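Long-range contacts in UV damage endonuclease (Sulfolobus acidocaldarius, PDB 3TC3), which probably nicks DNA at ultraviolet-induced and other lesions during DNA repair, as a manganese-binding TIM-barrel endonuclease: residues Gly25-Asn30 against Asp284-Val289; Ile74-Ile79 against Ser115-Met120. All blocks are in the same frame, centred on the assembly; numbering follows the deposited sequence.

Interaction 1: Gly25-Asn30 against Asp284-Val289; sequences GYVSTN and DIMLEV. With MN (manganese (II) ion), chain C.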
# COMPACT_ATOMS: atom_id res chain seq x y z
N GLY A 25 9.83 -4.66 -1.99
CA GLY A 25 8.61 -5.36 -1.60
C GLY A 25 7.77 -5.84 -2.73
O GLY A 25 7.96 -5.47 -3.85
N TYR A 26 6.80 -6.69 -2.32
CA TYR A 26 5.71 -7.07 -3.27
C TYR A 26 4.40 -7.07 -2.51
O TYR A 26 4.37 -6.86 -1.28
CB TYR A 26 6.00 -8.33 -4.05
CG TYR A 26 6.14 -9.53 -3.18
CD1 TYR A 26 7.36 -9.79 -2.45
CD2 TYR A 26 5.05 -10.46 -3.04
CE1 TYR A 26 7.49 -10.93 -1.61
CE2 TYR A 26 5.19 -11.56 -2.18
CZ TYR A 26 6.39 -11.76 -1.47
OH TYR A 26 6.46 -12.91 -0.67
N VAL A 27 3.31 -7.39 -3.22
CA VAL A 27 1.95 -7.05 -2.69
C VAL A 27 1.13 -8.31 -2.39
O VAL A 27 0.95 -9.18 -3.26
CB VAL A 27 1.22 -6.26 -3.79
CG1 VAL A 27 -0.31 -6.03 -3.43
CG2 VAL A 27 1.97 -4.91 -4.03
N SER A 28 0.58 -8.38 -1.17
CA SER A 28 -0.60 -9.23 -0.75
C SER A 28 -0.36 -10.71 -0.53
O SER A 28 -0.79 -11.23 0.48
CB SER A 28 -1.81 -9.01 -1.67
OG SER A 28 -2.36 -7.74 -1.31
N THR A 29 0.29 -11.37 -1.48
CA THR A 29 0.42 -12.85 -1.34
C THR A 29 1.56 -13.30 -2.24
O THR A 29 2.15 -12.49 -2.97
CB THR A 29 -0.90 -13.59 -1.63
OG1 THR A 29 -0.84 -14.91 -1.11
CG2 THR A 29 -1.25 -13.57 -3.11
N ASN A 30 1.97 -14.55 -2.03
CA ASN A 30 3.14 -15.10 -2.70
C ASN A 30 2.62 -16.35 -3.39
O ASN A 30 2.13 -17.30 -2.77
CB ASN A 30 4.22 -15.39 -1.63
CG ASN A 30 5.48 -16.00 -2.21
OD1 ASN A 30 5.35 -16.95 -3.01
ND2 ASN A 30 6.68 -15.55 -1.79
N ASP A 284 12.27 2.81 -0.28
CA ASP A 284 11.71 1.42 -0.28
C ASP A 284 10.77 1.26 -1.46
O ASP A 284 9.94 2.11 -1.64
CB ASP A 284 11.03 1.22 1.06
CG ASP A 284 12.07 1.14 2.21
OD1 ASP A 284 13.25 0.81 1.92
OD2 ASP A 284 11.62 1.41 3.31
N ILE A 285 11.03 0.26 -2.27
CA ILE A 285 10.38 0.10 -3.58
C ILE A 285 9.33 -1.04 -3.53
O ILE A 285 9.70 -2.21 -3.30
CB ILE A 285 11.38 -0.23 -4.66
CG1 ILE A 285 12.40 0.87 -4.84
CG2 ILE A 285 10.69 -0.40 -6.03
CD1 ILE A 285 13.62 0.40 -5.78
N MET A 286 8.06 -0.69 -3.74
CA MET A 286 7.01 -1.73 -3.78
C MET A 286 6.70 -2.10 -5.20
O MET A 286 6.33 -1.21 -6.02
CB MET A 286 5.72 -1.14 -3.19
CG MET A 286 4.54 -2.18 -3.13
SD MET A 286 4.93 -3.73 -2.27
CE MET A 286 5.33 -3.08 -0.64
N LEU A 287 6.96 -3.33 -5.60
CA LEU A 287 6.68 -3.77 -6.99
C LEU A 287 5.27 -4.09 -7.27
O LEU A 287 4.68 -4.94 -6.56
CB LEU A 287 7.53 -5.01 -7.36
CG LEU A 287 9.00 -4.81 -7.03
CD1 LEU A 287 9.75 -6.16 -7.28
CD2 LEU A 287 9.66 -3.71 -7.95
N GLU A 288 4.63 -3.35 -8.15
CA GLU A 288 3.21 -3.62 -8.44
C GLU A 288 3.12 -4.22 -9.84
O GLU A 288 3.01 -3.51 -10.90
CB GLU A 288 2.45 -2.27 -8.46
CG GLU A 288 2.39 -1.63 -7.09
CD GLU A 288 1.46 -0.43 -7.05
OE1 GLU A 288 1.52 0.38 -8.02
OE2 GLU A 288 0.80 -0.25 -6.04
N VAL A 289 3.52 -5.47 -9.85
CA VAL A 289 3.47 -6.25 -11.12
C VAL A 289 2.81 -7.59 -10.79
O VAL A 289 2.75 -8.07 -9.67
CB VAL A 289 4.87 -6.42 -11.70
CG1 VAL A 289 5.33 -5.09 -12.38
CG2 VAL A 289 5.89 -7.02 -10.70
MN MN C . 0.79 2.46 -7.43
O HOH W 1 3.59 -7.39 -6.15
O HOH W 2 -0.91 1.62 -5.98

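Interaction 2: Ile74-Ile79 against Ser115-Met120; sequences ILFFRI and SIRISM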
# COMPACT_ATOMS: atom_id res chain seq x y z
N ILE A 74 13.91 -9.69 1.08
CA ILE A 74 12.74 -8.84 0.68
C ILE A 74 12.17 -8.24 1.98
O ILE A 74 11.58 -8.95 2.80
CB ILE A 74 11.69 -9.71 -0.02
CG1 ILE A 74 12.26 -10.13 -1.40
CG2 ILE A 74 10.43 -8.87 -0.31
CD1 ILE A 74 11.49 -11.31 -1.99
N LEU A 75 12.47 -6.98 2.25
CA LEU A 75 12.27 -6.39 3.60
C LEU A 75 11.13 -5.36 3.62
O LEU A 75 10.94 -4.66 4.59
CB LEU A 75 13.55 -5.77 4.16
CG LEU A 75 14.73 -6.73 4.46
CD1 LEU A 75 15.77 -6.02 5.21
CD2 LEU A 75 14.27 -7.95 5.10
N PHE A 76 10.31 -5.38 2.56
CA PHE A 76 9.10 -4.48 2.49
C PHE A 76 7.95 -5.42 2.03
O PHE A 76 8.12 -6.35 1.24
CB PHE A 76 9.47 -3.37 1.41
CG PHE A 76 8.45 -2.25 1.22
CD1 PHE A 76 7.41 -1.96 2.17
CD2 PHE A 76 8.65 -1.41 0.09
CE1 PHE A 76 6.57 -0.84 1.91
CE2 PHE A 76 7.80 -0.32 -0.20
CZ PHE A 76 6.74 -0.02 0.76
N PHE A 77 6.74 -5.16 2.55
CA PHE A 77 5.57 -5.96 2.13
C PHE A 77 4.32 -5.13 2.24
O PHE A 77 4.19 -4.32 3.16
CB PHE A 77 5.44 -7.22 3.03
CG PHE A 77 4.49 -8.22 2.46
CD1 PHE A 77 4.81 -8.92 1.25
CD2 PHE A 77 3.23 -8.51 3.10
CE1 PHE A 77 3.82 -9.78 0.69
CE2 PHE A 77 2.31 -9.42 2.54
CZ PHE A 77 2.64 -10.10 1.31
N ARG A 78 3.40 -5.37 1.32
CA ARG A 78 2.05 -4.73 1.35
C ARG A 78 1.06 -5.77 1.82
O ARG A 78 0.74 -6.71 1.11
CB ARG A 78 1.61 -4.03 0.03
CG ARG A 78 0.25 -3.24 0.29
CD ARG A 78 -0.28 -2.66 -1.08
NE ARG A 78 0.68 -1.66 -1.64
CZ ARG A 78 0.62 -1.36 -2.95
NH1 ARG A 78 -0.31 -1.90 -3.73
NH2 ARG A 78 1.43 -0.50 -3.44
N ILE A 79 0.62 -5.66 3.08
CA ILE A 79 -0.34 -6.66 3.64
C ILE A 79 -1.70 -6.52 2.97
O ILE A 79 -2.21 -5.41 2.75
CB ILE A 79 -0.47 -6.45 5.13
CG1 ILE A 79 0.87 -6.77 5.79
CG2 ILE A 79 -1.60 -7.35 5.72
CD1 ILE A 79 0.88 -6.52 7.37
N SER A 115 13.19 -5.60 10.97
CA SER A 115 13.20 -4.32 10.23
C SER A 115 12.40 -4.46 8.93
O SER A 115 12.84 -3.99 7.89
CB SER A 115 14.63 -3.92 9.91
OG SER A 115 15.28 -3.62 11.12
N ILE A 116 11.23 -5.07 9.01
CA ILE A 116 10.43 -5.20 7.79
C ILE A 116 9.51 -3.97 7.71
O ILE A 116 8.90 -3.54 8.71
CB ILE A 116 9.67 -6.50 7.73
CG1 ILE A 116 10.68 -7.68 7.66
CG2 ILE A 116 8.65 -6.52 6.59
CD1 ILE A 116 10.05 -9.01 7.81
N ARG A 117 9.43 -3.36 6.55
CA ARG A 117 8.56 -2.15 6.39
C ARG A 117 7.24 -2.64 5.85
O ARG A 117 7.22 -3.52 5.01
CB ARG A 117 9.20 -1.23 5.38
CG ARG A 117 8.59 0.12 5.19
CD ARG A 117 9.37 1.17 5.87
NE ARG A 117 8.69 2.46 5.90
CZ ARG A 117 9.02 3.51 5.14
NH1 ARG A 117 9.96 3.48 4.18
NH2 ARG A 117 8.36 4.65 5.45
N ILE A 118 6.16 -1.99 6.29
CA ILE A 118 4.80 -2.47 5.91
C ILE A 118 3.94 -1.33 5.33
O ILE A 118 3.89 -0.19 5.86
CB ILE A 118 4.07 -3.02 7.19
CG1 ILE A 118 4.74 -4.35 7.66
CG2 ILE A 118 2.60 -3.30 6.94
CD1 ILE A 118 4.77 -5.47 6.60
N SER A 119 3.22 -1.64 4.27
CA SER A 119 2.20 -0.72 3.78
C SER A 119 0.90 -1.54 3.56
O SER A 119 0.90 -2.80 3.66
CB SER A 119 2.60 -0.05 2.47
OG SER A 119 2.73 -1.03 1.46
N MET A 120 -0.22 -0.82 3.42
CA MET A 120 -1.47 -1.42 3.01
C MET A 120 -2.10 -0.43 2.07
O MET A 120 -1.95 0.78 2.23
CB MET A 120 -2.45 -1.68 4.16
CG MET A 120 -1.86 -2.71 5.21
SD MET A 120 -3.15 -3.10 6.48
CE MET A 120 -4.20 -4.20 5.50

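Interaction 1: Gly25-Asn30 against Asp284-Val289
Tyr26 meets Leu287 through its backbone, Tyr26 CA lying 4.1 Å from Leu287 O, while its CB points away from strand 284-287. Thr29 O sits in the ring plane at an edge, Phe77 pairs with the ring edge-to-face, and the side chain touches Trp68 and Ala296 of helices 48-71 and 293-305. Its OH accepts a bond from Asn30 ND2 and also pairs with Asn69. Gly25 bridges Met286 in parallel register: Gly25 N donates to Ile285 O at 2.8 Å, and Leu287 N to Gly25 O at 2.9 Å. The second N-H is nearly straight (171°), yet it stands 43° above the carbonyl plane. A water also spans the strands, accepting from Val27 N and donating to Leu287 O. Bent at chi2 and chi3, the Met286 chain folds back so that SD lies 3.3 Å from Tyr26 O and 3.6 Å from Val27 CG2. A beta carbon on Gly25 would clash with Met286 CE as it is placed here, 2.8 Å away. Glu288 OE1 binds manganese at 2.3 Å, alongside Glu195 and Asp220 from other strands. With OE2 engaged by Arg78 and a metal-bound water, the carboxylate is probably held in its orientation.

Interaction 2: Ile74-Ile79 against Ser115-Met120
Phe76 and Arg117 run side by side, with ring and guanidinium planes 22° apart. Phe76 CG is anti to the backbone N (chi1 -175°), which brings the ring's edge to the neighbouring strand: CD1 lies 3.2 Å from Arg117 O, in the ring plane, and 3.7 Å from Arg117 CB. Four backbone bonds pin the parallel register, from Arg117 N to Leu75 O (2.8 Å) through to Ile79 N to Ser119 O (2.9 Å), the latter bent to 140° at the hydrogen. On the face bearing Phe76, Ser119 OG comes 3.5 Å from Arg78 CB and lies at the guanidinium edge. The face of Phe77 and Ile118 is apolar, with Phe77 CB 4.0 Å from Ile118 CD1. In a neighbouring apolar contact Ile79 CD1 meets Ile118 CG2 at 3.7 Å, backed by Met153 and Leu150 of helix 133-153. Packing slackens toward the Ser115 end, where Ser115 is exposed, Leu75 is partly so, and Leu75 CD2 comes no nearer than 4.4 Å to Ile116 CG1. An alanine at Phe76 is likely to open a gap beside Arg117 CB and CG, letting that arginine's aliphatic stem shift. Arg78, paired with both Glu288 and Asp251, probably helps to position these two manganese ligands, while Arg117 pairs with Asp284.

How the interactions relate
From the N terminus the chain lays down strand 22-27, passes through helix 48-71 to strand 76-78, and returns through helices 96-99 and 101-113 to strand 117-120. Interaction 2 closes this short loop of 35 residues, a beta-alpha-beta crossover between the second and third strands. Interaction 1 closes a far longer one, of 253 residues, when strand 283-287 comes back beside the first strand and seals the eight-stranded barrel; the smaller loop lies wholly within the larger. Their centres are about 8 Å apart, and strands 22-27 and 76-78 are sheet neighbours. Salt bridges Glu288-Arg78 and Asp284-Arg117 cross-tie them; Tyr26 O also packs 3.3 Å from Phe77 CD1, and Asp284 O 3.5 Å from Phe76 CE2.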